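PDB 2ZIB: type-2 ice-structuring protein from Brachyopsis rostratus, which binds to ice crystals and inhibits their growth, protecting the blood of the fish from freezing in subzero sea water. Local coordinates for residues A34-A46 with P121-I133. Residues are numbered along the deposited sequence; the frame is centred on the assembly and turned at random.
Sequences AEANCVNKGGHLA and PASHASICAKAAI. With SO4 (sulfate ion), chain B.
A disulfide between C38 and C128, SG to SG 2.0 Å with a torsion of -80° about the S-S bond, ties helix 31-40 to strand 124-131 in this C-type lectin fold. The helix ends in a Schellman motif, with G42 at positive phi, and the chain then reverses to pair with strand 124-131. There H44 and A129 form an antiparallel hydrogen-bonded pair (A129 N to H44 O 2.8 Å), and A46 N extends the pairing to I127 O. K130 reaches the turn that follows the helix. Its CB lies 3.9 Å from G43 CA; a chi1 of 59° turns CG toward this turn, and the extended chain beyond carries CD past G42 O at 3.7 Å and NZ to K41 O at 2.8 Å, almost in line with the carbonyl bond, while W14 adds a cation-pi contact. Farther back along strand 124-131, S126 CB packs on A34 CB and L45 CD2, and a water joins S126 OG to A34 O. E35 bonds to the returning strand through both carboxylate oxygens: OE1 accepts L45 N from the syn side, out of the carboxylate plane, and the syn lone pair of OE2 takes H44 ND1 in the ring plane. At the ring's other nitrogen, H44 NE2 donates to O2 of a sulfate, probably from the crystallisation liquor, at 2.6 Å.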
# COMPACT_ATOMS: atom_id res chain seq x y z
N ALA A 34 8.41 6.81 0.55
CA ALA A 34 6.95 6.83 0.61
C ALA A 34 6.48 6.31 1.99
O ALA A 34 5.54 6.87 2.59
CB ALA A 34 6.36 6.00 -0.53
N GLU A 35 7.09 5.24 2.50
CA GLU A 35 6.75 4.76 3.84
C GLU A 35 7.07 5.82 4.90
O GLU A 35 6.24 6.11 5.77
CB GLU A 35 7.46 3.44 4.13
CG GLU A 35 7.35 3.02 5.60
CD GLU A 35 5.96 2.65 6.07
OE1 GLU A 35 5.04 2.41 5.25
OE2 GLU A 35 5.81 2.51 7.31
N ALA A 36 8.24 6.45 4.82
CA ALA A 36 8.60 7.49 5.79
C ALA A 36 7.64 8.66 5.73
O ALA A 36 7.26 9.25 6.75
CB ALA A 36 10.01 7.97 5.53
N ASN A 37 7.20 9.02 4.52
CA ASN A 37 6.22 10.07 4.30
C ASN A 37 4.89 9.72 5.00
O ASN A 37 4.32 10.53 5.76
CB ASN A 37 6.06 10.25 2.77
CG ASN A 37 5.14 11.38 2.37
OD1 ASN A 37 4.15 11.12 1.58
ND2 ASN A 37 5.40 12.54 2.80
N CYS A 38 4.42 8.49 4.81
CA CYS A 38 3.20 8.06 5.47
C CYS A 38 3.35 8.08 6.99
O CYS A 38 2.40 8.50 7.70
CB CYS A 38 2.81 6.64 5.03
SG CYS A 38 2.36 6.47 3.30
N VAL A 39 4.51 7.69 7.52
CA VAL A 39 4.74 7.72 8.97
C VAL A 39 4.72 9.17 9.47
O VAL A 39 4.10 9.47 10.50
CB VAL A 39 6.07 7.00 9.33
CG1 VAL A 39 6.48 7.22 10.81
CG2 VAL A 39 5.94 5.49 9.06
N ASN A 40 5.35 10.12 8.74
CA ASN A 40 5.27 11.51 9.15
C ASN A 40 3.83 11.99 9.23
O ASN A 40 3.49 12.83 10.07
CB ASN A 40 6.04 12.40 8.15
CG ASN A 40 7.53 12.34 8.33
OD1 ASN A 40 8.05 12.00 9.41
ND2 ASN A 40 8.27 12.64 7.25
N LYS A 41 2.98 11.44 8.37
CA LYS A 41 1.56 11.81 8.28
C LYS A 41 0.69 10.98 9.21
O LYS A 41 -0.53 11.12 9.15
CB LYS A 41 1.06 11.67 6.83
CG LYS A 41 1.73 12.64 5.86
CD LYS A 41 1.24 12.34 4.41
CE LYS A 41 1.97 13.14 3.39
NZ LYS A 41 2.00 14.58 3.61
N GLY A 42 1.28 10.18 10.10
CA GLY A 42 0.54 9.49 11.17
C GLY A 42 0.10 8.10 10.79
O GLY A 42 -0.71 7.52 11.49
N GLY A 43 0.60 7.55 9.68
CA GLY A 43 0.15 6.23 9.21
C GLY A 43 1.29 5.42 8.63
O GLY A 43 2.42 5.44 9.12
N HIS A 44 0.94 4.65 7.60
CA HIS A 44 1.88 3.72 6.93
C HIS A 44 1.45 3.67 5.49
O HIS A 44 0.29 3.96 5.17
CB HIS A 44 1.81 2.31 7.53
CG HIS A 44 2.42 2.20 8.89
ND1 HIS A 44 3.78 2.22 9.08
CD2 HIS A 44 1.87 2.15 10.12
CE1 HIS A 44 4.04 2.13 10.38
NE2 HIS A 44 2.89 2.08 11.04
N LEU A 45 2.34 3.20 4.61
CA LEU A 45 1.84 2.75 3.31
C LEU A 45 0.67 1.78 3.54
O LEU A 45 0.72 0.99 4.49
CB LEU A 45 2.97 2.05 2.56
CG LEU A 45 3.99 2.99 1.92
CD1 LEU A 45 5.19 2.20 1.40
CD2 LEU A 45 3.38 3.82 0.79
N ALA A 46 -0.33 1.81 2.67
CA ALA A 46 -1.52 1.02 2.94
C ALA A 46 -1.23 -0.47 2.91
O ALA A 46 -0.58 -0.99 1.99
CB ALA A 46 -2.58 1.33 1.89
N PRO A 121 14.07 1.25 -4.91
CA PRO A 121 14.39 2.61 -5.37
C PRO A 121 13.52 3.12 -6.52
O PRO A 121 13.64 4.28 -6.86
CB PRO A 121 15.86 2.51 -5.83
CG PRO A 121 16.41 1.33 -5.05
CD PRO A 121 15.25 0.35 -5.02
N ALA A 122 12.63 2.31 -7.10
CA ALA A 122 11.79 2.85 -8.17
C ALA A 122 10.93 4.01 -7.63
O ALA A 122 10.46 3.99 -6.48
CB ALA A 122 10.89 1.76 -8.79
N SER A 123 10.67 5.00 -8.49
CA SER A 123 9.99 6.20 -8.09
C SER A 123 8.54 6.16 -8.50
O SER A 123 8.24 6.21 -9.69
CB SER A 123 10.69 7.36 -8.79
OG SER A 123 10.14 8.55 -8.26
N HIS A 124 7.63 6.05 -7.55
CA HIS A 124 6.21 5.92 -7.81
C HIS A 124 5.39 6.70 -6.82
O HIS A 124 5.83 6.96 -5.68
CB HIS A 124 5.78 4.43 -7.76
CG HIS A 124 6.42 3.58 -8.81
ND1 HIS A 124 6.19 3.75 -10.16
CD2 HIS A 124 7.29 2.53 -8.70
CE1 HIS A 124 6.87 2.83 -10.82
NE2 HIS A 124 7.52 2.07 -9.96
N ALA A 125 4.18 7.08 -7.24
CA ALA A 125 3.16 7.56 -6.31
C ALA A 125 2.87 6.47 -5.27
O ALA A 125 3.34 5.32 -5.40
CB ALA A 125 1.90 7.95 -7.12
N SER A 126 2.07 6.82 -4.25
CA SER A 126 1.85 5.87 -3.17
C SER A 126 0.53 6.15 -2.51
O SER A 126 -0.12 7.18 -2.74
CB SER A 126 3.02 5.96 -2.18
OG SER A 126 3.18 7.30 -1.67
N ILE A 127 0.15 5.26 -1.62
CA ILE A 127 -1.08 5.40 -0.84
C ILE A 127 -0.81 5.05 0.60
O ILE A 127 -0.21 4.00 0.92
CB ILE A 127 -2.26 4.61 -1.43
CG1 ILE A 127 -3.57 4.88 -0.69
CG2 ILE A 127 -1.93 3.21 -1.59
CD1 ILE A 127 -4.69 5.46 -1.61
N CYS A 128 -1.21 5.98 1.49
CA CYS A 128 -1.08 5.75 2.94
C CYS A 128 -2.42 5.38 3.54
O CYS A 128 -3.47 5.71 2.97
CB CYS A 128 -0.63 7.04 3.66
SG CYS A 128 0.87 7.84 2.99
N ALA A 129 -2.38 4.75 4.71
CA ALA A 129 -3.59 4.49 5.48
C ALA A 129 -3.32 4.70 6.96
O ALA A 129 -2.18 4.59 7.43
CB ALA A 129 -4.08 3.07 5.23
N LYS A 130 -4.41 4.97 7.70
CA LYS A 130 -4.36 5.01 9.17
C LYS A 130 -5.81 4.86 9.66
O LYS A 130 -6.77 4.96 8.88
CB LYS A 130 -3.75 6.31 9.72
CG LYS A 130 -4.47 7.62 9.31
CD LYS A 130 -3.61 8.82 9.69
CE LYS A 130 -4.24 10.12 9.27
NZ LYS A 130 -3.32 11.27 9.60
N ALA A 131 -5.97 4.61 10.96
CA ALA A 131 -7.31 4.46 11.52
C ALA A 131 -8.13 5.73 11.38
O ALA A 131 -7.60 6.86 11.51
CB ALA A 131 -7.20 4.10 12.96
N ALA A 132 -9.42 5.57 11.10
CA ALA A 132 -10.35 6.69 11.11
C ALA A 132 -10.58 7.23 12.54
O ALA A 132 -10.26 6.58 13.55
CB ALA A 132 -11.65 6.29 10.45
N ILE A 133 -11.16 8.42 12.62
CA ILE A 133 -11.42 9.11 13.87
C ILE A 133 -12.88 8.95 14.28
O ILE A 133 -13.11 8.49 15.43
CB ILE A 133 -11.09 10.59 13.69
CG1 ILE A 133 -9.58 10.77 13.47
CG2 ILE A 133 -11.59 11.45 14.85
CD1 ILE A 133 -9.20 12.06 12.75
OXT ILE A 133 -13.76 9.28 13.49
S SO4 B . 1.05 2.67 13.92
O1 SO4 B . 0.90 3.92 13.05
O2 SO4 B . 2.27 1.95 13.61
O3 SO4 B . 1.10 3.08 15.33
O4 SO4 B . -0.00 1.71 13.58
O HOH W 1 3.72 8.39 0.84